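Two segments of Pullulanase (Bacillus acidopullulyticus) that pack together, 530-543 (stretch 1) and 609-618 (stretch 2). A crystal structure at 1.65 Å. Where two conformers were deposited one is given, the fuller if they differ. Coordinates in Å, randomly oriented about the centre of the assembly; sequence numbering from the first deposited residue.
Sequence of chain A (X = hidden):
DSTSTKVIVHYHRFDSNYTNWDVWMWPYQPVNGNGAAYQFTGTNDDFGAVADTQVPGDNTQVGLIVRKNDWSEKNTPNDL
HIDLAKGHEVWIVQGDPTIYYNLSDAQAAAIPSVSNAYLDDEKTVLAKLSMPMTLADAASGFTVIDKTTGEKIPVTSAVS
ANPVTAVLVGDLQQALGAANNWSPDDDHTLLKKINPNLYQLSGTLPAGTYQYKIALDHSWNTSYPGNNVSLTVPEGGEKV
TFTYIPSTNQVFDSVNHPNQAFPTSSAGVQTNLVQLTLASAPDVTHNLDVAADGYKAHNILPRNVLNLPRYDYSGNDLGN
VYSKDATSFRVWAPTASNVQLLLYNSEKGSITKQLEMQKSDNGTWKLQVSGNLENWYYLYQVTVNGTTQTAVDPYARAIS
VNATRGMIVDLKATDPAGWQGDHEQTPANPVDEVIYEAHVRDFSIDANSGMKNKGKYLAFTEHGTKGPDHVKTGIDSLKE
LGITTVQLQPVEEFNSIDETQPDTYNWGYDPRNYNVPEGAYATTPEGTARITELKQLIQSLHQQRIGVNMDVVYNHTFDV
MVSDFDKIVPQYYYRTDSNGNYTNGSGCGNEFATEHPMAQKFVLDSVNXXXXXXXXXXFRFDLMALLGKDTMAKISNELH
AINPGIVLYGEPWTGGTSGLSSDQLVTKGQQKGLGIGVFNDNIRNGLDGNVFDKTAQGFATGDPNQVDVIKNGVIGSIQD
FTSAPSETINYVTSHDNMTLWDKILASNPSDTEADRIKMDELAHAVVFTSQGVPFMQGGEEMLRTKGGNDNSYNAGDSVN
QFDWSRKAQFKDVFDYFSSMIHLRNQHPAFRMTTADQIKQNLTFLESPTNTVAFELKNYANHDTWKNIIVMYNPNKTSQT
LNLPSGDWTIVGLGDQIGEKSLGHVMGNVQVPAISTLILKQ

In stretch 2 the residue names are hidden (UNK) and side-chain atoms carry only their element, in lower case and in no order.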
# COMPACT_ATOMS: atom_id res chain seq x y z
N ARG A 530 -11.59 -22.86 -9.60
CA ARG A 530 -10.68 -21.71 -9.44
C ARG A 530 -9.78 -21.86 -8.20
O ARG A 530 -8.64 -21.40 -8.21
CB ARG A 530 -11.47 -20.42 -9.36
CG ARG A 530 -12.44 -20.36 -8.18
CD ARG A 530 -13.20 -19.05 -8.23
NE ARG A 530 -14.26 -19.00 -9.26
CZ ARG A 530 -14.76 -17.88 -9.76
NH1 ARG A 530 -14.26 -16.68 -9.41
NH2 ARG A 530 -15.76 -17.94 -10.62
N ILE A 531 -10.31 -22.50 -7.16
CA ILE A 531 -9.56 -22.72 -5.91
C ILE A 531 -8.48 -23.77 -6.15
O ILE A 531 -7.29 -23.51 -5.90
CB ILE A 531 -10.48 -23.12 -4.75
CG1 ILE A 531 -11.53 -22.02 -4.50
CG2 ILE A 531 -9.65 -23.40 -3.47
CD1 ILE A 531 -12.47 -22.30 -3.29
N THR A 532 -8.88 -24.94 -6.67
CA THR A 532 -7.95 -26.03 -6.91
C THR A 532 -6.84 -25.62 -7.89
O THR A 532 -5.66 -25.94 -7.66
CB THR A 532 -8.70 -27.25 -7.46
OG1 THR A 532 -9.67 -27.63 -6.48
CG2 THR A 532 -7.72 -28.41 -7.71
N GLU A 533 -7.21 -24.90 -8.94
CA GLU A 533 -6.23 -24.56 -9.98
C GLU A 533 -5.20 -23.55 -9.52
O GLU A 533 -4.05 -23.67 -9.89
CB GLU A 533 -6.91 -24.12 -11.29
CG GLU A 533 -7.65 -25.34 -11.93
CD GLU A 533 -8.60 -24.98 -13.05
OE1 GLU A 533 -8.56 -23.83 -13.53
OE2 GLU A 533 -9.40 -25.86 -13.48
N LEU A 534 -5.61 -22.59 -8.70
CA LEU A 534 -4.64 -21.64 -8.14
C LEU A 534 -3.73 -22.35 -7.15
O LEU A 534 -2.51 -22.11 -7.13
CB LEU A 534 -5.33 -20.43 -7.52
CG LEU A 534 -4.42 -19.37 -6.85
CD1 LEU A 534 -3.28 -18.87 -7.76
CD2 LEU A 534 -5.23 -18.19 -6.32
N LYS A 535 -4.30 -23.25 -6.35
CA LYS A 535 -3.45 -24.07 -5.48
C LYS A 535 -2.45 -24.87 -6.30
O LYS A 535 -1.30 -25.02 -5.88
CB LYS A 535 -4.28 -25.00 -4.57
CG LYS A 535 -5.06 -24.27 -3.50
CD LYS A 535 -5.95 -25.24 -2.69
CE LYS A 535 -6.64 -24.47 -1.56
NZ LYS A 535 -7.71 -25.31 -0.91
N GLN A 536 -2.87 -25.40 -7.46
CA GLN A 536 -1.96 -26.17 -8.31
C GLN A 536 -0.84 -25.30 -8.85
O GLN A 536 0.29 -25.76 -8.94
CB GLN A 536 -2.71 -26.87 -9.45
CG GLN A 536 -3.59 -28.01 -8.92
CD GLN A 536 -4.46 -28.62 -10.00
OE1 GLN A 536 -5.44 -28.02 -10.45
NE2 GLN A 536 -4.12 -29.83 -10.41
N LEU A 537 -1.16 -24.05 -9.20
CA LEU A 537 -0.10 -23.09 -9.61
C LEU A 537 0.96 -22.95 -8.50
O LEU A 537 2.17 -23.07 -8.74
CB LEU A 537 -0.71 -21.73 -9.97
CG LEU A 537 0.24 -20.56 -10.34
CD1 LEU A 537 -0.52 -19.50 -11.14
CD2 LEU A 537 0.86 -19.87 -9.11
N ILE A 538 0.48 -22.67 -7.29
CA ILE A 538 1.35 -22.47 -6.13
C ILE A 538 2.15 -23.74 -5.82
O ILE A 538 3.36 -23.69 -5.61
CB ILE A 538 0.51 -22.00 -4.93
CG1 ILE A 538 -0.08 -20.61 -5.23
CG2 ILE A 538 1.33 -22.00 -3.60
CD1 ILE A 538 -1.29 -20.26 -4.35
N GLN A 539 1.47 -24.88 -5.83
CA GLN A 539 2.13 -26.18 -5.62
C GLN A 539 3.26 -26.42 -6.61
O GLN A 539 4.37 -26.87 -6.23
CB GLN A 539 1.08 -27.30 -5.71
CG GLN A 539 1.59 -28.69 -5.46
CD GLN A 539 0.46 -29.71 -5.54
OE1 GLN A 539 -0.41 -29.64 -6.43
NE2 GLN A 539 0.48 -30.67 -4.63
N SER A 540 2.99 -26.11 -7.88
CA SER A 540 3.94 -26.32 -8.97
C SER A 540 5.20 -25.48 -8.78
O SER A 540 6.31 -25.97 -8.94
CB SER A 540 3.32 -25.96 -10.32
OG SER A 540 4.26 -26.12 -11.37
N LEU A 541 4.99 -24.20 -8.48
CA LEU A 541 6.10 -23.27 -8.30
C LEU A 541 6.93 -23.71 -7.08
O LEU A 541 8.16 -23.75 -7.16
CB LEU A 541 5.63 -21.82 -8.20
CG LEU A 541 5.17 -21.21 -9.55
CD1 LEU A 541 4.60 -19.82 -9.37
CD2 LEU A 541 6.34 -21.17 -10.57
N HIS A 542 6.25 -24.08 -5.99
CA HIS A 542 6.95 -24.54 -4.79
C HIS A 542 7.82 -25.76 -5.08
O HIS A 542 8.94 -25.85 -4.57
CB HIS A 542 5.98 -24.90 -3.66
CG HIS A 542 5.35 -23.73 -2.96
ND1 HIS A 542 5.77 -22.42 -3.08
CD2 HIS A 542 4.35 -23.71 -2.04
CE1 HIS A 542 5.03 -21.64 -2.30
NE2 HIS A 542 4.18 -22.41 -1.64
N GLN A 543 7.32 -26.69 -5.91
CA GLN A 543 8.11 -27.88 -6.29
C GLN A 543 9.39 -27.51 -7.00
O GLN A 543 10.34 -28.30 -7.01
CB GLN A 543 7.30 -28.82 -7.18
CG GLN A 543 6.32 -29.71 -6.43
CD GLN A 543 5.23 -30.25 -7.35
OE1 GLN A 543 5.27 -30.05 -8.58
NE2 GLN A 543 4.24 -30.92 -6.77
N UNK A 609 -5.90 -15.69 5.77
CA UNK A 609 -6.61 -16.73 5.02
C UNK A 609 -5.79 -17.13 3.78
O UNK A 609 -5.63 -18.34 3.51
c UNK A 609 -8.68 -17.20 3.62
c UNK A 609 -9.14 -18.46 4.03
c UNK A 609 -9.45 -17.71 1.35
c UNK A 609 -9.91 -18.96 1.79
c UNK A 609 -9.76 -19.33 3.12
c UNK A 609 -8.84 -16.84 2.28
o UNK A 609 -10.49 -19.82 0.89
c UNK A 609 -8.01 -16.26 4.60
N UNK A 610 -5.30 -16.15 3.03
CA UNK A 610 -4.51 -16.47 1.84
C UNK A 610 -3.24 -17.26 2.17
O UNK A 610 -2.88 -18.23 1.48
c UNK A 610 -7.26 -16.02 -3.39
c UNK A 610 -5.86 -15.39 -1.03
c UNK A 610 -7.77 -15.03 -2.57
c UNK A 610 -7.06 -14.72 -1.39
c UNK A 610 -5.42 -14.81 0.21
c UNK A 610 -6.34 -13.87 0.54
c UNK A 610 -4.21 -15.21 1.01
c UNK A 610 -6.06 -16.72 -3.05
c UNK A 610 -5.36 -16.41 -1.87
n UNK A 610 -7.33 -13.79 -0.42
N UNK A 611 -2.55 -16.88 3.24
CA UNK A 611 -1.38 -17.66 3.65
C UNK A 611 -1.78 -19.06 4.13
O UNK A 611 -1.18 -20.06 3.74
c UNK A 611 0.46 -17.87 5.39
c UNK A 611 0.07 -15.65 4.16
c UNK A 611 -0.59 -16.92 4.76
N UNK A 612 -2.79 -19.14 5.00
CA UNK A 612 -3.16 -20.43 5.58
C UNK A 612 -3.76 -21.40 4.56
O UNK A 612 -3.37 -22.57 4.51
n UNK A 612 -4.12 -18.87 8.77
c UNK A 612 -3.38 -19.67 8.01
c UNK A 612 -4.09 -20.24 6.77
o UNK A 612 -2.20 -19.96 8.28
N UNK A 613 -4.69 -20.92 3.73
CA UNK A 613 -5.40 -21.80 2.80
C UNK A 613 -4.63 -22.08 1.51
O UNK A 613 -4.65 -23.23 0.98
c UNK A 613 -7.67 -22.08 1.60
o UNK A 613 -8.20 -23.41 3.54
c UNK A 613 -8.10 -23.39 2.29
o UNK A 613 -8.34 -24.37 1.57
c UNK A 613 -6.79 -21.21 2.46
N UNK A 614 -3.95 -21.05 0.99
CA UNK A 614 -3.26 -21.17 -0.31
C UNK A 614 -1.73 -21.28 -0.23
O UNK A 614 -1.11 -21.53 -1.23
c UNK A 614 -5.47 -20.59 -2.97
c UNK A 614 -5.11 -20.05 -1.72
c UNK A 614 -7.47 -19.57 -1.31
o UNK A 614 -9.09 -20.10 -2.96
c UNK A 614 -6.81 -20.62 -3.38
c UNK A 614 -6.13 -19.54 -0.90
c UNK A 614 -3.65 -20.02 -1.26
c UNK A 614 -7.79 -20.11 -2.55
N UNK A 615 -1.15 -21.12 0.96
CA UNK A 615 0.31 -21.32 1.16
C UNK A 615 1.11 -20.27 0.37
O UNK A 615 2.20 -20.55 -0.13
n UNK A 615 0.32 -25.18 1.25
c UNK A 615 -0.47 -25.95 1.98
c UNK A 615 0.07 -23.86 1.52
n UNK A 615 -1.24 -25.17 2.71
c UNK A 615 -0.93 -23.85 2.44
c UNK A 615 0.80 -22.74 0.81
N UNK A 616 0.54 -19.08 0.26
CA UNK A 616 1.29 -18.01 -0.39
C UNK A 616 2.39 -17.50 0.54
O UNK A 616 2.31 -17.62 1.77
c UNK A 616 -0.42 -16.18 0.13
c UNK A 616 0.40 -16.88 -0.97
c UNK A 616 -0.49 -17.42 -2.12
N UNK A 617 3.46 -17.02 -0.09
CA UNK A 617 4.72 -16.75 0.62
C UNK A 617 4.96 -15.27 0.94
O UNK A 617 5.94 -14.92 1.60
o UNK A 617 5.87 -19.60 0.32
o UNK A 617 5.40 -19.05 -1.76
c UNK A 617 5.69 -18.76 -0.57
c UNK A 617 5.87 -17.29 -0.23
N UNK A 618 4.07 -14.40 0.47
CA UNK A 618 4.26 -12.98 0.70
C UNK A 618 3.27 -12.14 -0.07
O UNK A 618 2.43 -12.68 -0.79

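Position 609 carries one carbon leading to a six-membered carbon ring that bears a single oxygen, with no close contact to stretch 1: the signature of Tyr609. OH of Tyr609 stays 5.2 Å from CD1 of Ile531, so its packing is with other parts of the protein, where a large buried aromatic fills space.

At position 610 one carbon precedes fused five- and six-membered rings holding eight carbons and one nitrogen, and the ring edge meets CD2 of Leu534. This can only be Trp610. Its side chain starts out sideways, but the long ring system brings CZ3 of Trp610 to 3.7 Å from CD2 of Leu534, and the indole NE1 is hydrogen-bonded elsewhere in the structure.

Position 611 has three carbons, one carrying the other two, out of reach of stretch 1: a beta-branched Val611, whose apolar side chain suits a buried site. Position 612, also out of reach, shows two carbons, the second bearing one oxygen and one nitrogen, hence Asn612. Its polar amide suits an exposed site.

Position 613 has three carbons in a row, the last carrying two oxygens, one of them close to the amine of Lys535. This is Glu613. Its side chain is long enough to bring OE2 within 2.7 Å of NZ of Lys535, forming a salt bridge with a hydrogen bond from the lysine; the carboxylate thus balances the charge of a buried lysine.

Position 614 again has one carbon and a six-carbon ring with one oxygen, now set as a knob in a hole formed by Ile531, Leu534, Lys535 and Ile538: Tyr614. CE of Lys535 lies over one ring face, while CD1 of Ile538 approaches the edge. OH of Tyr614 reaches to 3.4 Å from CG2 of Ile531. A flat aromatic ring suits this slot, which is lined by the aliphatic parts of these four residues.

Position 615 has one carbon and a five-membered ring of three carbons and two nitrogens, and its backbone O faces His542; it is His615. It is the first residue to leave helical geometry, with a positive phi of 64°. Its CB points toward stretch 1 but the polar ring leads away, ND1 bonding elsewhere; the carbonyl O of His615 accepts a hydrogen bond from NE2 of His542 at 3.1 Å.

Position 616, three carbons branched at the first, touches Ile538 and is Val616. Although its CB points away, CG1 of Val616 lies 3.7 Å from CD1 of Ile538, a small apolar partner for a buried isoleucine. Position 617 has two carbons, the second with two oxygens beside the His542 ring edge: Asp617, a buried acid whose oxygens both find hydrogen bonds elsewhere. Position 618, without a side chain and out of reach, is Gly618, which easily adopts its fully extended phi/psi of 172/178.

The contact works as a steep crossing, 81° between helix directions, centred on Tyr614. The Lys535–Glu613 salt bridge secures one flank, and the His542 side chain holds the turn after the second helix by donating to the backbone carbonyl of His615.

Stretch 2, residues 609-618: YWVNEYHVDG
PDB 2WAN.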